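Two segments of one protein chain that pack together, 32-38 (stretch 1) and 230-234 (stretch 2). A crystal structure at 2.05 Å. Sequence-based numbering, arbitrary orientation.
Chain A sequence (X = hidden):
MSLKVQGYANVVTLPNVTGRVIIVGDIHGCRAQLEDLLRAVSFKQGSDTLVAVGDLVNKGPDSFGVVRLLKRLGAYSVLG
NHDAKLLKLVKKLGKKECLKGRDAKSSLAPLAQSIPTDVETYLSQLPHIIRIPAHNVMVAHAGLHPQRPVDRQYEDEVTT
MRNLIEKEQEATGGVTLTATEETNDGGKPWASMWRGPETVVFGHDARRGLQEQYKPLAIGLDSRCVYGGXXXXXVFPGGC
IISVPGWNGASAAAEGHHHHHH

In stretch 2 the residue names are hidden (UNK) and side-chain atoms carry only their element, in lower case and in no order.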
ATOM      1  N   ALA A  32      -9.483   4.830  13.484  1.00 34.73           N
ATOM      2  CA  ALA A  32     -10.296   6.039  13.563  1.00 36.58           C
ATOM      3  C   ALA A  32     -10.081   6.878  12.308  1.00 37.23           C
ATOM      4  O   ALA A  32     -11.039   7.371  11.704  1.00 35.45           O
ATOM      5  CB  ALA A  32      -9.926   6.848  14.807  1.00 36.96           C
ATOM      6  N   GLN A  33      -8.813   7.024  11.925  1.00 37.49           N
ATOM      7  CA  GLN A  33      -8.427   7.791  10.746  1.00 36.75           C
ATOM      8  C   GLN A  33      -8.992   7.198   9.453  1.00 35.65           C
ATOM      9  O   GLN A  33      -9.383   7.933   8.546  1.00 35.53           O
ATOM     10  CB  GLN A  33      -6.899   7.867  10.648  1.00 39.48           C
ATOM     11  CG  GLN A  33      -6.236   8.841  11.619  1.00 39.34           C
ATOM     12  CD  GLN A  33      -6.525   8.531  13.077  1.00 40.51           C
ATOM     13  OE1 GLN A  33      -6.380   7.393  13.534  1.00 37.93           O
ATOM     14  NE2 GLN A  33      -6.926   9.557  13.824  1.00 43.11           N
ATOM     15  N   LEU A  34      -9.026   5.873   9.363  1.00 35.43           N
ATOM     16  CA  LEU A  34      -9.562   5.216   8.177  1.00 34.58           C
ATOM     17  C   LEU A  34     -11.064   5.517   8.075  1.00 36.19           C
ATOM     18  O   LEU A  34     -11.577   5.808   6.993  1.00 33.90           O
ATOM     19  CB  LEU A  34      -9.317   3.705   8.252  1.00 31.44           C
ATOM     20  CG  LEU A  34      -9.905   2.811   7.145  1.00 32.09           C
ATOM     21  CD1 LEU A  34      -9.443   3.284   5.768  1.00 31.48           C
ATOM     22  CD2 LEU A  34      -9.472   1.363   7.383  1.00 31.08           C
ATOM     23  N   GLU A  35     -11.765   5.449   9.205  1.00 36.58           N
ATOM     24  CA  GLU A  35     -13.199   5.738   9.223  1.00 38.19           C
ATOM     25  C   GLU A  35     -13.452   7.160   8.733  1.00 38.26           C
ATOM     26  O   GLU A  35     -14.372   7.404   7.953  1.00 38.84           O
ATOM     27  CB  GLU A  35     -13.753   5.595  10.638  1.00 39.72           C
ATOM     28  CG  GLU A  35     -13.612   4.208  11.214  1.00 41.51           C
ATOM     29  CD  GLU A  35     -13.902   4.165  12.699  1.00 43.74           C
ATOM     30  OE1 GLU A  35     -13.949   5.243  13.336  1.00 42.02           O
ATOM     31  OE2 GLU A  35     -14.065   3.044  13.225  1.00 45.82           O
ATOM     32  N   ASP A  36     -12.630   8.098   9.194  1.00 39.60           N
ATOM     33  CA  ASP A  36     -12.784   9.490   8.789  1.00 40.27           C
ATOM     34  C   ASP A  36     -12.550   9.627   7.289  1.00 39.35           C
ATOM     35  O   ASP A  36     -13.246  10.383   6.612  1.00 39.55           O
ATOM     36  CB  ASP A  36     -11.797  10.390   9.530  1.00 41.77           C
ATOM     37  CG  ASP A  36     -11.776  10.132  11.022  1.00 46.56           C
ATOM     38  OD1 ASP A  36     -12.858   9.926  11.616  1.00 46.78           O
ATOM     39  OD2 ASP A  36     -10.670  10.144  11.606  1.00 49.51           O
ATOM     40  N   LEU A  37     -11.570   8.895   6.771  1.00 37.93           N
ATOM     41  CA  LEU A  37     -11.267   8.961   5.347  1.00 36.16           C
ATOM     42  C   LEU A  37     -12.431   8.411   4.519  1.00 35.09           C
ATOM     43  O   LEU A  37     -12.765   8.960   3.469  1.00 33.57           O
ATOM     44  CB  LEU A  37      -9.984   8.181   5.028  1.00 32.86           C
ATOM     45  CG  LEU A  37      -9.559   8.203   3.552  1.00 33.05           C
ATOM     46  CD1 LEU A  37      -9.416   9.636   3.071  1.00 32.52           C
ATOM     47  CD2 LEU A  37      -8.250   7.456   3.377  1.00 33.38           C
ATOM     48  N   LEU A  38     -13.046   7.332   4.992  1.00 34.71           N
ATOM     49  CA  LEU A  38     -14.166   6.740   4.274  1.00 35.89           C
ATOM     50  C   LEU A  38     -15.336   7.721   4.199  1.00 38.20           C
ATOM     51  O   LEU A  38     -16.010   7.822   3.164  1.00 38.49           O
ATOM     52  CB  LEU A  38     -14.586   5.429   4.939  1.00 35.00           C
ATOM     53  CG  LEU A  38     -13.531   4.320   4.824  1.00 34.91           C
ATOM     54  CD1 LEU A  38     -14.020   3.071   5.533  1.00 33.87           C
ATOM     55  CD2 LEU A  38     -13.241   4.016   3.356  1.00 31.18           C
ATOM     56  N   UNK A 230      -1.060  12.579   7.830  1.00 33.09           N
ATOM     57  CA  UNK A 230      -2.386  12.481   7.217  1.00 31.98           C
ATOM     58  C   UNK A 230      -2.584  11.122   6.534  1.00 31.56           C
ATOM     59  O   UNK A 230      -1.612  10.432   6.205  1.00 30.12           O
ATOM     60  c   UNK A 230      -2.500  15.014   6.705  1.00 37.76           C
ATOM     61  n   UNK A 230      -4.061  16.112   5.118  1.00 43.49           N
ATOM     62  c   UNK A 230      -2.571  13.591   6.167  1.00 34.62           C
ATOM     63  n   UNK A 230      -6.287  16.676   5.263  1.00 45.96           N
ATOM     64  c   UNK A 230      -5.070  16.654   5.794  1.00 44.89           C
ATOM     65  c   UNK A 230      -2.682  16.042   5.602  1.00 40.40           C
ATOM     66  n   UNK A 230      -4.866  17.180   6.995  1.00 44.60           N
ATOM     67  N   UNK A 231      -3.845  10.738   6.336  1.00 30.76           N
ATOM     68  CA  UNK A 231      -4.179   9.484   5.662  1.00 29.39           C
ATOM     69  C   UNK A 231      -4.797   9.902   4.332  1.00 29.97           C
ATOM     70  O   UNK A 231      -5.894  10.464   4.296  1.00 29.36           O
ATOM     71  c   UNK A 231      -6.469   6.511   6.786  1.00 24.38           C
ATOM     72  c   UNK A 231      -4.055   6.449   6.013  1.00 21.93           C
ATOM     73  c   UNK A 231      -5.183   8.656   6.469  1.00 27.13           C
ATOM     74  c   UNK A 231      -5.389   7.223   5.951  1.00 28.80           C
ATOM     75  N   UNK A 232      -4.074   9.635   3.247  1.00 29.14           N
ATOM     76  CA  UNK A 232      -4.504  10.016   1.910  1.00 27.70           C
ATOM     77  C   UNK A 232      -4.997   8.871   1.037  1.00 27.53           C
ATOM     78  O   UNK A 232      -4.598   7.718   1.207  1.00 27.65           O
ATOM     79  o   UNK A 232      -2.780  11.713   2.009  1.00 27.53           O
ATOM     80  c   UNK A 232      -3.354  10.715   1.190  1.00 26.88           C
ATOM     81  N   UNK A 233      -5.863   9.210   0.089  1.00 26.01           N
ATOM     82  CA  UNK A 233      -6.394   8.225  -0.835  1.00 26.86           C
ATOM     83  C   UNK A 233      -6.464   8.806  -2.238  1.00 26.99           C
ATOM     84  O   UNK A 233      -6.659  10.017  -2.410  1.00 26.74           O
ATOM     85  c   UNK A 233      -7.788   7.774  -0.393  1.00 24.58           C
ATOM     86  N   UNK A 234      -6.292   7.936  -3.229  1.00 25.23           N
ATOM     87  CA  UNK A 234      -6.390   8.318  -4.634  1.00 26.36           C
ATOM     88  C   UNK A 234      -7.729   7.773  -5.127  1.00 27.05           C
ATOM     89  O   UNK A 234      -8.057   6.605  -4.902  1.00 25.40           O
ATOM     90  c   UNK A 234      -5.246   7.719  -5.443  1.00 26.77           C
TER

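Position 230 carries seven side-chain atoms, four carbons and three nitrogens. The coordinates order them as a run of three carbons, then a nitrogen, then a carbon bearing two further nitrogens, which is a guanidinium group on a flexible tether. The CA-to-CB bond points away from the helix, and the nearest approach, from a terminal nitrogen of 230 to CD1 of Leu37, is 8.0 Å, so it makes no contact there. A three-carbon chain ending in a guanidinium is found in one standard residue, and 230 is Arg230. Its NE and NH2 atoms are hydrogen-bonded elsewhere in the structure.

Position 231 has four side-chain carbons and no heteroatom. The first is bonded to the backbone CA, the second joins it to two terminal carbons, and the fork at this second carbon separates the residue from an isoleucine, which branches at the first. CA-to-CB points toward the helix, and one terminal carbon lies 3.6 Å from CA of Leu34 and 3.7 Å from the backbone O of Gln33. The residue is Leu231, with chi1 at -170° (t) and chi2 at 61° (p), and the terminal carbon in question is CD2. This methyl therefore rests on the helix backbone itself. The same O of Gln33 accepts the helical hydrogen bond from N of Leu37 at 3.0 Å, so its approach to a methyl leaves no acceptor stranded. CG of Leu231 also lies 3.9 Å from CD2 of Leu37.

Position 232 shows one carbon followed by one oxygen, unbranched. The CA-to-CB bond points away, and the nearest side-chain approach, CB of 232 to CD2 of Leu37, is 6.3 Å; the contact made here is by backbone, with C of 232 at 4.2 Å from CD2 of Leu37. A single carbon ending in oxygen identifies Ser232, whose OG is hydrogen-bonded elsewhere in the structure.

Position 233 has a single side-chain carbon, directed toward the helix and 3.8 Å from CD2 of Leu37. One carbon and nothing beyond it means Ala233. With so short a side chain, the contact depends on the reach of Leu37, which extends from the helix with chi1 at -179° (t).

Position 234 likewise has one side-chain carbon, but CB of 234 comes no nearer than 9.3 Å, to CD2 of Leu37, and is out of reach. It is Ala234.

The contact is a small apolar packing of a helix on a strand, burying 221 Å² in total. The two axes approach to 9.0 Å with their N-to-C directions at 41°, and the nearest CA atoms, those of Gln33 and Leu231, are 6.8 Å apart. Strand alternation sets the pattern: 231 and 233 face the helix, while 232 between them faces away. Leu231 and Leu37 have the most area covered by the other stretch, 88 and 71 Å², and Leu37 links both inward-facing strand residues through its CD2. No hydrogen bond crosses between the stretches, so their direct association rests on close apolar packing.

Stretch 2 230-234: RLSAA
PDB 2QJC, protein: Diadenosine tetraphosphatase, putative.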